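Local coordinates for protein Cel44C (Paenibacillus polymyxa, PDB 2YIH) that cleaves internal beta-1,4-glucan linkages of xyloglucan, and probably of cellulose, through its glycoside hydrolase family 44 module, part of a longer multidomain protein, at residues A[58-63]-A[72-77]. The protein carries 8 engineered substitutions. Residues are numbered along the deposited sequence; the frame is centred on the assembly and turned at random. Where two conformers were deposited one is given.
Sequences NMSNAG and NYLCSN. With EDO (1,2-ethanediol), chain H.
Met59 and Asn72 run side by side in the same direction, with Met59 CE 3.7 Å from Asn72 CB. Bends at chi2 (-60°) and chi3 (102°) turn the thioether round, bringing CE back to Asn72 although CB starts away from the helix. Replacing Met59 by alanine removes SD and CE, which is likely to uncover Asn72 CB and leave a gap toward Cys85, which Met59 also touches. At the next position, Ser60 OG approaches the branch carbon of Leu74 (OG to CG 3.6 Å) and bonds to Arg49 NH1, while Leu74 also touches Arg49 and Met50 of helix 48-51. Asn58 places its CB 3.5 Å from Cys75 SG, the sulfur disulfide-bonded to Cys85; the amide of Asn58 is held by Tyr53 OH and Val91 N at OD1 and by the carbonyls of Cys85 and Lys87 at ND2. Polar linkage is indirect: one water donates to Asn58 O (2.8 Å) and accepts from Ser60 OG (2.8 Å) and Leu74 N (3.0 Å). In this excursion between TIM-barrel strand 42-45 and helix 90-102, strand 60-61 pairs antiparallel with 69-71, which leads into helix 73-77. With no direct hydrogen bond across, residues 58-60 meet the helix start through van der Waals contacts, some against polar atoms, and one shared water.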
ATOM      1  N   ASN A  58     -21.108 -13.106   3.451  1.00  9.11           N
ATOM      2  CA  ASN A  58     -19.894 -12.628   4.173  1.00  8.75           C
ATOM      3  C   ASN A  58     -18.885 -13.695   4.569  1.00  9.10           C
ATOM      4  O   ASN A  58     -17.945 -13.402   5.296  1.00  9.14           O
ATOM      5  CB  ASN A  58     -20.229 -11.740   5.378  1.00  9.21           C
ATOM      6  CG  ASN A  58     -21.033 -10.526   4.984  1.00  9.60           C
ATOM      7  OD1 ASN A  58     -20.522  -9.619   4.302  1.00  9.50           O
ATOM      8  ND2 ASN A  58     -22.310 -10.498   5.394  1.00  9.85           N
ATOM      9  N   MET A  59     -19.073 -14.921   4.081  1.00  8.82           N
ATOM     10  CA  MET A  59     -18.127 -15.999   4.339  1.00  9.21           C
ATOM     11  C   MET A  59     -16.884 -15.842   3.482  1.00  8.94           C
ATOM     12  O   MET A  59     -16.907 -15.220   2.400  1.00  9.44           O
ATOM     13  CB  MET A  59     -18.787 -17.384   4.111  1.00  9.88           C
ATOM     14  CG  MET A  59     -20.002 -17.641   5.052  1.00 10.80           C
ATOM     15  SD  MET A  59     -19.504 -17.573   6.812  1.00 12.98           S
ATOM     16  CE  MET A  59     -20.083 -15.959   7.291  1.00 13.00           C
ATOM     17  N   SER A  60     -15.767 -16.354   3.973  1.00  8.51           N
ATOM     18  CA  SER A  60     -14.526 -16.300   3.177  1.00  8.36           C
ATOM     19  C   SER A  60     -13.679 -17.494   3.584  1.00  8.07           C
ATOM     20  O   SER A  60     -14.006 -18.183   4.581  1.00  7.84           O
ATOM     21  CB  SER A  60     -13.772 -14.974   3.434  1.00  8.41           C
ATOM     22  OG  SER A  60     -13.396 -14.873   4.801  1.00  8.53           O
ATOM     23  N   ASN A  61     -12.576 -17.707   2.873  1.00  7.99           N
ATOM     24  CA  ASN A  61     -11.680 -18.828   3.138  1.00  8.34           C
ATOM     25  C   ASN A  61     -10.235 -18.372   3.353  1.00  8.54           C
ATOM     26  O   ASN A  61      -9.677 -17.561   2.573  1.00  7.70           O
ATOM     27  CB  ASN A  61     -11.769 -19.858   1.998  1.00  8.70           C
ATOM     28  CG  ASN A  61     -11.133 -21.197   2.349  1.00  8.66           C
ATOM     29  OD1 ASN A  61      -9.899 -21.321   2.368  1.00  9.08           O
ATOM     30  ND2 ASN A  61     -11.975 -22.205   2.671  1.00  8.69           N
ATOM     31  N   ALA A  62      -9.658 -18.862   4.449  1.00  8.39           N
ATOM     32  CA  ALA A  62      -8.282 -18.508   4.865  1.00  8.48           C
ATOM     33  C   ALA A  62      -7.225 -19.047   3.922  1.00  8.57           C
ATOM     34  O   ALA A  62      -6.091 -18.575   3.949  1.00  8.77           O
ATOM     35  CB  ALA A  62      -8.008 -19.050   6.273  1.00  8.30           C
ATOM     36  N   GLY A  63      -7.550 -20.094   3.168  1.00  8.93           N
ATOM     37  CA  GLY A  63      -6.532 -20.763   2.371  1.00  9.27           C
ATOM     38  C   GLY A  63      -5.403 -21.285   3.266  1.00 10.46           C
ATOM     39  O   GLY A  63      -5.644 -21.729   4.389  1.00  9.56           O
ATOM     40  N   ASN A  72     -16.497 -17.116   9.255  1.00  9.13           N
ATOM     41  CA  ASN A  72     -16.927 -15.723   9.396  1.00 10.18           C
ATOM     42  C   ASN A  72     -15.817 -14.763   9.855  1.00  9.85           C
ATOM     43  O   ASN A  72     -16.112 -13.694  10.395  1.00 10.14           O
ATOM     44  CB  ASN A  72     -18.112 -15.647  10.375  1.00 11.39           C
ATOM     45  CG  ASN A  72     -17.743 -16.085  11.796  1.00 13.13           C
ATOM     46  OD1 ASN A  72     -16.696 -16.637  12.042  1.00 13.55           O
ATOM     47  ND2 ASN A  72     -18.676 -15.901  12.716  1.00 15.39           N
ATOM     48  N   TYR A  73     -14.557 -15.125   9.631  1.00  9.84           N
ATOM     49  CA  TYR A  73     -13.444 -14.292  10.114  1.00  9.98           C
ATOM     50  C   TYR A  73     -13.627 -12.816   9.730  1.00 10.10           C
ATOM     51  O   TYR A  73     -13.349 -11.920  10.528  1.00 10.74           O
ATOM     52  CB  TYR A  73     -12.118 -14.777   9.538  1.00  9.76           C
ATOM     53  CG  TYR A  73     -10.965 -13.822   9.827  1.00 10.30           C
ATOM     54  CD1 TYR A  73     -10.445 -13.705  11.112  1.00 10.57           C
ATOM     55  CD2 TYR A  73     -10.459 -12.985   8.837  1.00 10.28           C
ATOM     56  CE1 TYR A  73      -9.432 -12.813  11.386  1.00 11.90           C
ATOM     57  CE2 TYR A  73      -9.418 -12.132   9.101  1.00 11.57           C
ATOM     58  CZ  TYR A  73      -8.929 -12.028  10.372  1.00 12.19           C
ATOM     59  OH  TYR A  73      -7.895 -11.165  10.625  1.00 12.71           O
ATOM     60  N   LEU A  74     -14.022 -12.544   8.488  1.00  9.66           N
ATOM     61  CA  LEU A  74     -14.010 -11.129   8.056  1.00  9.77           C
ATOM     62  C   LEU A  74     -15.086 -10.327   8.804  1.00 10.04           C
ATOM     63  O   LEU A  74     -14.970  -9.090   8.995  1.00 10.09           O
ATOM     64  CB  LEU A  74     -14.196 -11.011   6.534  1.00  9.40           C
ATOM     65  CG  LEU A  74     -12.971 -11.380   5.691  1.00  9.34           C
ATOM     66  CD1 LEU A  74     -13.310 -11.233   4.190  1.00  9.89           C
ATOM     67  CD2 LEU A  74     -11.759 -10.486   6.100  1.00  9.56           C
ATOM     68  N   CYS A  75     -16.152 -11.016   9.210  1.00 10.26           N
ATOM     69  CA  CYS A  75     -17.167 -10.369  10.074  1.00 11.42           C
ATOM     70  C   CYS A  75     -16.552 -10.041  11.441  1.00 11.48           C
ATOM     71  O   CYS A  75     -16.691  -8.904  11.955  1.00 11.19           O
ATOM     72  CB  CYS A  75     -18.370 -11.281  10.297  1.00 12.17           C
ATOM     73  SG  CYS A  75     -19.324 -11.556   8.770  1.00 12.99           S
ATOM     74  N   SER A  76     -15.886 -11.036  12.023  1.00 11.26           N
ATOM     75  CA  SER A  76     -15.142 -10.843  13.277  0.70 11.95           C
ATOM     76  C   SER A  76     -14.145  -9.680  13.188  1.00 12.34           C
ATOM     77  O   SER A  76     -14.121  -8.777  14.049  1.00 12.32           O
ATOM     78  CB  SER A  76     -14.411 -12.128  13.658  0.70 11.33           C
ATOM     79  OG  SER A  76     -15.324 -13.194  13.837  0.70 11.29           O
ATOM     80  N   ASN A  77     -13.304  -9.727  12.166  1.00 12.82           N
ATOM     81  CA  ASN A  77     -12.304  -8.701  11.947  1.00 13.51           C
ATOM     82  C   ASN A  77     -12.907  -7.294  11.796  1.00 13.88           C
ATOM     83  O   ASN A  77     -12.293  -6.295  12.234  1.00 15.34           O
ATOM     84  CB  ASN A  77     -11.433  -9.061  10.721  1.00 14.34           C
ATOM     85  CG  ASN A  77     -10.290  -8.079  10.496  1.00 15.43           C
ATOM     86  OD1 ASN A  77      -9.423  -7.926  11.350  1.00 16.14           O
ATOM     87  ND2 ASN A  77     -10.308  -7.393   9.361  1.00 15.66           N
TER
HETATM   88  C1  EDO H1525      -9.499  -3.617   6.651  1.00 18.57           C
HETATM   89  O1  EDO H1525      -9.893  -2.632   7.615  1.00 17.85           O
HETATM   90  C2  EDO H1525      -9.820  -4.976   7.264  1.00 18.99           C
HETATM   91  O2  EDO H1525      -8.712  -5.335   8.081  1.00 18.83           O
HETATM   92  O   HOH W   1     -15.572 -14.250   6.532  1.00 10.83           O